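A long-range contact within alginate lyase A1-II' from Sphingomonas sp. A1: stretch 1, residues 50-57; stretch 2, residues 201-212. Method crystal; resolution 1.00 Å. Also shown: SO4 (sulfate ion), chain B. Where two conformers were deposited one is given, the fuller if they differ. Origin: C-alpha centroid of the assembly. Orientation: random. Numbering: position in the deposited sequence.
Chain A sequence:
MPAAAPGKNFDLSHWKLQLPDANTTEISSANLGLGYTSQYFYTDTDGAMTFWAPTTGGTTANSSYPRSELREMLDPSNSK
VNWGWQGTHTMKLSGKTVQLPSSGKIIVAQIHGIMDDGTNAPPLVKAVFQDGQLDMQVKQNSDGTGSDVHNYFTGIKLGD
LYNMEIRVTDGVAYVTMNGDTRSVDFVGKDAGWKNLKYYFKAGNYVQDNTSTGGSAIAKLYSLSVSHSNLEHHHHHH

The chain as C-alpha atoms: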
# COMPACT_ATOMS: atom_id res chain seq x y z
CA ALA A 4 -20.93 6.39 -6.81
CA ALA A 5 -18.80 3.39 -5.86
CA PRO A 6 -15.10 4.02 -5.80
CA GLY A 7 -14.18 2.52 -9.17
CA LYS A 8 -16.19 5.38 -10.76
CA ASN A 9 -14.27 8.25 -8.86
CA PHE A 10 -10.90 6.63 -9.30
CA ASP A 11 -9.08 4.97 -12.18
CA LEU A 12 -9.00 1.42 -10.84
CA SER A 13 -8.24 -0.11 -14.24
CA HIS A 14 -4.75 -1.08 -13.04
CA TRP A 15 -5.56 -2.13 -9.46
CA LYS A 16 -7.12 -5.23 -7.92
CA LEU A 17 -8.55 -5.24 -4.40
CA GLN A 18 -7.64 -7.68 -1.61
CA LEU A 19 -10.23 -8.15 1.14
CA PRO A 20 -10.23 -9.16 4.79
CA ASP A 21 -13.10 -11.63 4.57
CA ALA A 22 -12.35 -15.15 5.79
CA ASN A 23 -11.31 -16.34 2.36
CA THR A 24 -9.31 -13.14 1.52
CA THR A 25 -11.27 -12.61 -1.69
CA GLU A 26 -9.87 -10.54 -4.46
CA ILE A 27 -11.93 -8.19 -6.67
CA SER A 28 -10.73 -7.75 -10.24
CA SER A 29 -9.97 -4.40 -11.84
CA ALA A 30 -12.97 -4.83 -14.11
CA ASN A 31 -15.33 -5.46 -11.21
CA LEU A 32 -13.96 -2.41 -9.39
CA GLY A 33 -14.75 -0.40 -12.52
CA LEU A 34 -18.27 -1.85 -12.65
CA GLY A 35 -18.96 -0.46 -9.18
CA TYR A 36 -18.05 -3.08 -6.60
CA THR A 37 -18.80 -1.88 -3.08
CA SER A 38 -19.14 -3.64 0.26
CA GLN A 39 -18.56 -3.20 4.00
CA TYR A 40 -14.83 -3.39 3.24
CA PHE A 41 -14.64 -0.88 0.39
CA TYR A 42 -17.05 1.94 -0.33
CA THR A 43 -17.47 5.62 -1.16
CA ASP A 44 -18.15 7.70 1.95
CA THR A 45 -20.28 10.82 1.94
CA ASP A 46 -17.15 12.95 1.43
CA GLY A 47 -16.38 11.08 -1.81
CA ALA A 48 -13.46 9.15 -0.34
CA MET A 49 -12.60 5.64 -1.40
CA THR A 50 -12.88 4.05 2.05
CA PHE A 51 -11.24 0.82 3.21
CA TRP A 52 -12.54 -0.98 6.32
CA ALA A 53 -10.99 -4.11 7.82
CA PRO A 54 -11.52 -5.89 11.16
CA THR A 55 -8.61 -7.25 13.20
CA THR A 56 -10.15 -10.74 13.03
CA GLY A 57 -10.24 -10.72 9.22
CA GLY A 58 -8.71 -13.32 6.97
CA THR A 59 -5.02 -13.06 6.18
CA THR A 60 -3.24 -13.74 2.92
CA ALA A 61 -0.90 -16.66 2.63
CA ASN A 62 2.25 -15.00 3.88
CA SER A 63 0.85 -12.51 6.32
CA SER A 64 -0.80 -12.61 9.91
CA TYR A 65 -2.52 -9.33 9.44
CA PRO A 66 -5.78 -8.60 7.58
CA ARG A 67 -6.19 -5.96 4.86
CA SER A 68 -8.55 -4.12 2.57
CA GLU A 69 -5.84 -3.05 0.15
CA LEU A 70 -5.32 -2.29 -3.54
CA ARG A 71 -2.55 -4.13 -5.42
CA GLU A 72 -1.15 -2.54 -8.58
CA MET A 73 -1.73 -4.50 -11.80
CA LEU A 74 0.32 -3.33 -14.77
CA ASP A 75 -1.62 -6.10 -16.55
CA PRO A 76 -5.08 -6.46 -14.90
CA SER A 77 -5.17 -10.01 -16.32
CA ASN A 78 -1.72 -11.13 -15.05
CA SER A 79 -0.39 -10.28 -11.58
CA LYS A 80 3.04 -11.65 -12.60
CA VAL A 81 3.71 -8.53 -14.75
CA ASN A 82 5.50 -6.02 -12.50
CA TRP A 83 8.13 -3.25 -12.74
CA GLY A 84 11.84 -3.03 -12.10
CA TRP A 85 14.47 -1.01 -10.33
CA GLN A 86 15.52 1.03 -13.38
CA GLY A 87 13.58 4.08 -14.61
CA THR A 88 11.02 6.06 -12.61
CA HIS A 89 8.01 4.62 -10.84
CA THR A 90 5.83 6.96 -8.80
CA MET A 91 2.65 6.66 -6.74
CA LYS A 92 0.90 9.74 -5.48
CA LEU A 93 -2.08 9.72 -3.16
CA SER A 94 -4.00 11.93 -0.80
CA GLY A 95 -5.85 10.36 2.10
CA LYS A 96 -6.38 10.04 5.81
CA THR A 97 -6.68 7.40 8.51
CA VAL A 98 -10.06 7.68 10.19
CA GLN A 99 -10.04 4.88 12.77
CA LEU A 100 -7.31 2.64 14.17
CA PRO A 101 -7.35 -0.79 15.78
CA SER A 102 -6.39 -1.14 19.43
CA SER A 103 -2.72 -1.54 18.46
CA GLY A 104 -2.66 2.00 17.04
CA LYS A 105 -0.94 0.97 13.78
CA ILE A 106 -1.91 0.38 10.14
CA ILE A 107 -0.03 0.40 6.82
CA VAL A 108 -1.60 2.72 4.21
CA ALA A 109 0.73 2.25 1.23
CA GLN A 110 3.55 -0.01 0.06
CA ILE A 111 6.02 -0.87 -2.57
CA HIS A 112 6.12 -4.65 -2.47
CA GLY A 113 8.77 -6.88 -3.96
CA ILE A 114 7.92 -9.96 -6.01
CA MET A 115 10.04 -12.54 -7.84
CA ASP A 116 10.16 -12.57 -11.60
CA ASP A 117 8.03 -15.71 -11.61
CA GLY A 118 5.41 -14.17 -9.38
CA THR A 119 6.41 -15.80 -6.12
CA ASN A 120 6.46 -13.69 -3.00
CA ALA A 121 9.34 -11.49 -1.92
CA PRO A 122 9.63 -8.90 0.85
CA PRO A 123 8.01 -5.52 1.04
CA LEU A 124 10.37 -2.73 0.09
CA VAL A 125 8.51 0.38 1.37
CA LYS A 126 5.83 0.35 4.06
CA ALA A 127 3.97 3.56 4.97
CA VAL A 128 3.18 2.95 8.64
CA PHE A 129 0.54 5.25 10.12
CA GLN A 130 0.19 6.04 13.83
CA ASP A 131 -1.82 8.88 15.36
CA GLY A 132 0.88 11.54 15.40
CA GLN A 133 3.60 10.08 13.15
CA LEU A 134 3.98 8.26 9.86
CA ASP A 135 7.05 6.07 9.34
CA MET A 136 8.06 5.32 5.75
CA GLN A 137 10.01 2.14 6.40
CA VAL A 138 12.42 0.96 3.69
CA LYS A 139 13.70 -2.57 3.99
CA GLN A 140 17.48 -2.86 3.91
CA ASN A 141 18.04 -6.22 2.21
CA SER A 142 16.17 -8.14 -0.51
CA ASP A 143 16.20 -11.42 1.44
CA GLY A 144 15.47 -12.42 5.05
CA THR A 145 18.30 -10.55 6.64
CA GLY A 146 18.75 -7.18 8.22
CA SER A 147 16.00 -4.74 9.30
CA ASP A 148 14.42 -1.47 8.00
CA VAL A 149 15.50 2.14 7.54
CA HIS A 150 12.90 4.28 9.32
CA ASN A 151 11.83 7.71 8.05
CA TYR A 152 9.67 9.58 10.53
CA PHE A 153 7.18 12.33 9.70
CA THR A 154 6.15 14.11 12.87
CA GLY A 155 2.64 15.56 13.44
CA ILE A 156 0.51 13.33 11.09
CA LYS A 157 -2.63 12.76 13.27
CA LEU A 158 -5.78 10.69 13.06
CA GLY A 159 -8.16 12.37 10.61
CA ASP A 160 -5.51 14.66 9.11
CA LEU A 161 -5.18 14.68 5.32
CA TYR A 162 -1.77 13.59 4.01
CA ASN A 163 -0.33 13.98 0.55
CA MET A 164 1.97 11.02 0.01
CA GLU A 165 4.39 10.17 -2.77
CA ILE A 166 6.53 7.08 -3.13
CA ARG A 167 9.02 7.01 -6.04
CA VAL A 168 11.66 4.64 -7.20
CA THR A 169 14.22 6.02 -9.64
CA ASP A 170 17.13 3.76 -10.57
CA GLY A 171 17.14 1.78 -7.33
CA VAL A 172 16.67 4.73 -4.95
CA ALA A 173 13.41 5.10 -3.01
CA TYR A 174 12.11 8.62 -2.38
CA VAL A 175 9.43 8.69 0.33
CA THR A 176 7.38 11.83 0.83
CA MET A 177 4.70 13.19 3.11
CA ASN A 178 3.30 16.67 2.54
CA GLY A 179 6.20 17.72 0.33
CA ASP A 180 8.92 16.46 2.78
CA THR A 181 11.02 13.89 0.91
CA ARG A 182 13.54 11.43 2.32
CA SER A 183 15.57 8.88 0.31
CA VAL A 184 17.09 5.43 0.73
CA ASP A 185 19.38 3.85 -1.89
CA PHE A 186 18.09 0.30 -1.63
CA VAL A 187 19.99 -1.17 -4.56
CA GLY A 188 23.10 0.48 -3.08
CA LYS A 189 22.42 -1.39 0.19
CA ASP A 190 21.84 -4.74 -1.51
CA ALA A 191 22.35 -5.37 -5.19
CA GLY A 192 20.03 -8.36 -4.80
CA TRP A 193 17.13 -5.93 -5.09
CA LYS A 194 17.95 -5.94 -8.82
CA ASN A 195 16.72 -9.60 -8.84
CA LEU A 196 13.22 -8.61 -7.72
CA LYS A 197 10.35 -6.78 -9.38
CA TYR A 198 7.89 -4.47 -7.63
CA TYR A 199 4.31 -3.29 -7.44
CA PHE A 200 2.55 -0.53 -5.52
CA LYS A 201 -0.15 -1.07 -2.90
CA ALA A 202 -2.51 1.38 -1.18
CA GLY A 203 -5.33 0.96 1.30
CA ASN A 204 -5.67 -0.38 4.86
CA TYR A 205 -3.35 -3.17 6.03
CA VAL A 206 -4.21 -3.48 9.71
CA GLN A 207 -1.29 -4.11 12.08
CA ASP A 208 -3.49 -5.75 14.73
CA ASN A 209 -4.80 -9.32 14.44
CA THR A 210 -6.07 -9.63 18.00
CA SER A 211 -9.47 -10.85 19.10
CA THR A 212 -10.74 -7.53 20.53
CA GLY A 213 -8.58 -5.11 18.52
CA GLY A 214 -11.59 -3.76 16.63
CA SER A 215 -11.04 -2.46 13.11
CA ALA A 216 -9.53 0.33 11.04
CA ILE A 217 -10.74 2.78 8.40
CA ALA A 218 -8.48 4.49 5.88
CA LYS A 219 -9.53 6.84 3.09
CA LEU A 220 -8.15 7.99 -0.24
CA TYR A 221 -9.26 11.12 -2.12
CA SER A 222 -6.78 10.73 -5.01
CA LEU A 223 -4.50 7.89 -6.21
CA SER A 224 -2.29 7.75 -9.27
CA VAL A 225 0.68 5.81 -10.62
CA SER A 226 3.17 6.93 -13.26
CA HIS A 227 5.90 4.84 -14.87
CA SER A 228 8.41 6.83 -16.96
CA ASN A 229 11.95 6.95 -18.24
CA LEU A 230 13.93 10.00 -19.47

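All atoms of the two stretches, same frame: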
# COMPACT_ATOMS: atom_id res chain seq x y z
N THR A 50 -13.00 4.34 0.63
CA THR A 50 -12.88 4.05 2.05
C THR A 50 -12.68 2.55 2.22
O THR A 50 -13.46 1.75 1.68
CB THR A 50 -14.16 4.54 2.75
OG1 THR A 50 -14.35 5.91 2.48
CG2 THR A 50 -13.98 4.40 4.29
N PHE A 51 -11.66 2.20 2.99
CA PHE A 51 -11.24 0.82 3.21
C PHE A 51 -11.47 0.48 4.67
O PHE A 51 -10.89 1.16 5.56
CB PHE A 51 -9.74 0.67 2.93
CG PHE A 51 -9.32 1.04 1.52
CD1 PHE A 51 -9.21 0.05 0.54
CD2 PHE A 51 -9.02 2.35 1.20
CE1 PHE A 51 -8.76 0.38 -0.72
CE2 PHE A 51 -8.60 2.68 -0.08
CZ PHE A 51 -8.44 1.69 -1.05
N TRP A 52 -12.28 -0.55 4.95
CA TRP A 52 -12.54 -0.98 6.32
C TRP A 52 -12.09 -2.43 6.48
O TRP A 52 -12.38 -3.26 5.60
CB TRP A 52 -14.07 -0.83 6.65
CG TRP A 52 -14.34 -1.42 8.02
CD1 TRP A 52 -14.07 -0.78 9.22
CD2 TRP A 52 -14.85 -2.71 8.38
NE1 TRP A 52 -14.39 -1.59 10.27
CE2 TRP A 52 -14.88 -2.81 9.77
CE3 TRP A 52 -15.32 -3.82 7.60
CZ2 TRP A 52 -15.33 -3.92 10.48
CZ3 TRP A 52 -15.77 -4.93 8.30
CH2 TRP A 52 -15.78 -4.98 9.71
N ALA A 53 -11.40 -2.72 7.58
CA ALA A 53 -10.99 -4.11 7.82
C ALA A 53 -10.97 -4.38 9.32
O ALA A 53 -10.40 -3.59 10.08
CB ALA A 53 -9.60 -4.41 7.25
N PRO A 54 -11.55 -5.49 9.75
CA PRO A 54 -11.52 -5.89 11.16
C PRO A 54 -10.25 -6.65 11.50
O PRO A 54 -9.68 -7.37 10.67
CB PRO A 54 -12.76 -6.82 11.26
CG PRO A 54 -12.78 -7.50 9.91
CD PRO A 54 -12.36 -6.45 8.91
N THR A 55 -9.85 -6.58 12.77
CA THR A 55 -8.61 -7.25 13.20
C THR A 55 -8.72 -8.77 13.14
O THR A 55 -7.66 -9.42 13.07
CB THR A 55 -8.16 -6.83 14.62
OG1 THR A 55 -9.18 -7.21 15.56
CG2 THR A 55 -7.95 -5.31 14.67
N THR A 56 -9.94 -9.28 13.13
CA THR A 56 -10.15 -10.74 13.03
C THR A 56 -10.32 -11.20 11.59
O THR A 56 -10.70 -12.37 11.38
CB THR A 56 -11.39 -11.12 13.87
OG1 THR A 56 -12.44 -10.23 13.39
CG2 THR A 56 -11.16 -10.89 15.33
N GLY A 57 -10.05 -10.36 10.62
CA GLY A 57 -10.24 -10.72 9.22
C GLY A 57 -9.26 -11.83 8.77
O GLY A 57 -8.27 -12.17 9.39
N LYS A 201 1.08 -0.73 -3.60
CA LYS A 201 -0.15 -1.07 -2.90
C LYS A 201 -0.64 0.17 -2.18
O LYS A 201 0.18 1.03 -1.78
CB LYS A 201 0.04 -2.18 -1.84
CG LYS A 201 0.75 -3.42 -2.37
CD LYS A 201 0.55 -4.63 -1.46
CE LYS A 201 -0.76 -5.34 -1.81
NZ LYS A 201 -1.10 -6.36 -0.77
N ALA A 202 -1.95 0.26 -1.95
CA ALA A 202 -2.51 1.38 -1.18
C ALA A 202 -3.83 0.93 -0.60
O ALA A 202 -4.66 0.33 -1.29
CB ALA A 202 -2.75 2.59 -2.09
N GLY A 203 -4.04 1.27 0.69
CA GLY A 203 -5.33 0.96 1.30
C GLY A 203 -5.19 0.88 2.81
O GLY A 203 -4.74 1.87 3.43
N ASN A 204 -5.55 -0.28 3.38
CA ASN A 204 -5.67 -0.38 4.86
C ASN A 204 -5.22 -1.78 5.23
O ASN A 204 -5.98 -2.74 5.19
CB ASN A 204 -7.12 -0.13 5.24
CG ASN A 204 -7.41 -0.25 6.71
OD1 ASN A 204 -8.65 -0.19 7.06
ND2 ASN A 204 -6.45 -0.44 7.54
N TYR A 205 -3.95 -1.90 5.67
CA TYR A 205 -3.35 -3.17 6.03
C TYR A 205 -3.17 -3.08 7.56
O TYR A 205 -2.31 -2.34 8.06
CB TYR A 205 -2.06 -3.33 5.27
CG TYR A 205 -1.24 -4.59 5.58
CD1 TYR A 205 -1.81 -5.77 6.01
CD2 TYR A 205 0.13 -4.53 5.35
CE1 TYR A 205 -1.02 -6.89 6.22
CE2 TYR A 205 0.93 -5.63 5.56
CZ TYR A 205 0.35 -6.81 6.03
OH TYR A 205 1.10 -7.94 6.23
N VAL A 206 -4.03 -3.77 8.28
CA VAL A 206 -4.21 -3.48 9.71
C VAL A 206 -3.19 -4.22 10.57
O VAL A 206 -3.19 -5.44 10.59
CB VAL A 206 -5.63 -3.92 10.12
CG1 VAL A 206 -5.90 -3.51 11.58
CG2 VAL A 206 -6.70 -3.32 9.19
N GLN A 207 -2.34 -3.45 11.29
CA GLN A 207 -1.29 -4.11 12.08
C GLN A 207 -1.78 -4.43 13.49
O GLN A 207 -1.27 -3.99 14.50
CB GLN A 207 0.02 -3.27 12.12
CG GLN A 207 0.45 -2.87 10.68
CD GLN A 207 0.77 -4.05 9.83
OE1 GLN A 207 1.72 -4.83 10.04
NE2 GLN A 207 -0.07 -4.27 8.78
N ASP A 208 -2.84 -5.22 13.51
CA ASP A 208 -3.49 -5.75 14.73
C ASP A 208 -4.30 -6.94 14.26
O ASP A 208 -5.15 -6.78 13.39
CB ASP A 208 -4.37 -4.69 15.36
CG ASP A 208 -4.99 -5.06 16.69
OD1 ASP A 208 -5.22 -4.12 17.52
OD2 ASP A 208 -5.22 -6.26 16.90
N ASN A 209 -4.01 -8.12 14.80
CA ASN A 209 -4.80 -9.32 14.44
C ASN A 209 -5.51 -9.93 15.67
O ASN A 209 -5.86 -11.09 15.66
CB ASN A 209 -3.96 -10.39 13.75
CG ASN A 209 -2.81 -10.86 14.56
OD1 ASN A 209 -1.99 -11.65 13.99
ND2 ASN A 209 -2.68 -10.51 15.81
N THR A 210 -5.61 -9.11 16.73
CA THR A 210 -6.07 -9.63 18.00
C THR A 210 -7.58 -9.80 18.02
O THR A 210 -8.38 -9.18 17.27
CB THR A 210 -5.66 -8.71 19.15
OG1 THR A 210 -6.35 -7.46 19.03
CG2 THR A 210 -4.13 -8.45 19.20
N SER A 211 -8.03 -10.63 18.96
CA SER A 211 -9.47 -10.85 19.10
C SER A 211 -10.30 -9.61 19.33
O SER A 211 -11.40 -9.49 18.75
CB SER A 211 -9.74 -11.72 20.37
OG SER A 211 -9.16 -12.96 20.10
N THR A 212 -9.87 -8.65 20.19
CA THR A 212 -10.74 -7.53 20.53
C THR A 212 -10.15 -6.22 19.96
O THR A 212 -10.61 -5.15 20.36
CB THR A 212 -10.94 -7.35 22.01
OG1 THR A 212 -9.69 -6.94 22.61
CG2 THR A 212 -11.38 -8.66 22.66
S SO4 B . 2.73 -8.33 3.26
O1 SO4 B . 2.01 -7.20 2.42
O2 SO4 B . 3.87 -8.87 2.57
O3 SO4 B . 3.19 -7.80 4.48
O4 SO4 B . 1.78 -9.42 3.50
O HOH W 1 -11.98 -7.23 17.21

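Two strands that run nearly parallel but too far apart to share a backbone ladder must be joined by their side chains, and alginate lyase A1-II' gives a clear example. The axes of strand 50-54 and strand 204-206 approach to 7.3 Å at 18°, and no backbone hydrogen bond links the two stretches. Side-chain packing fills the gap, and the contact, 487 Å² summed over both sides, closes with a polar clasp in the loops beyond.

Alternation along the strands sets the pattern. F51 and A53 point toward the second stretch, while W52 between them points away; N204 and V206 answer from the other side, with Y205 turned away, its OH donating to O3 of the sulfate at 2.7 Å. F51, with chi1 at m and chi2 at -95°, lays its ring against the corner where the chain turns at G203. G203 CA sits 3.7 Å from the centroid of the F51 ring, almost exactly on the ring normal, a CH-pi contact over one face. Glycine suits this corner on two counts: at phi/psi of 157/-122 a CB would jam against the preceding carbonyl, and it would also lie only 3.3 Å from F51 CE1. Beside the ring, N204 extends its t side chain along the first strand, and CB of F51 meets CB of N204 at 3.6 Å. Further along, the small A53 leaves room for V206, whose t rotamer helps bring CG2 to 3.7 Å from A53 CB, a wholly apolar contact.

T55 is the hinge of the polar end and the residue most covered by its partner, at 104 Å². It lies within a type I turn from P54 to G57. Its p rotamer divides the side chain cleanly: OG1 donates a hydrogen bond to T210 O at 2.7 Å, whereas CG2 packs against D208 CG at 3.6 Å and V206 CG1 at 4.1 Å. A water reinforces the clasp, donating to T55 OG1 at 3.3 Å and to S211 O at 2.8 Å. The backbone contributes as well, through a CA-H...O contact from N209 CA to T55 O at 3.2 Å.

The acceptor loop is itself braced. D208, at t, directs OD2 to T210, receiving hydrogen bonds from T210 N at 2.9 Å and, thanks to the p rotamer of T210, from T210 OG1 at 2.7 Å. Threonine thus serves twice, its hydroxyl tying down a loop while the T55 methyl fills space beside it.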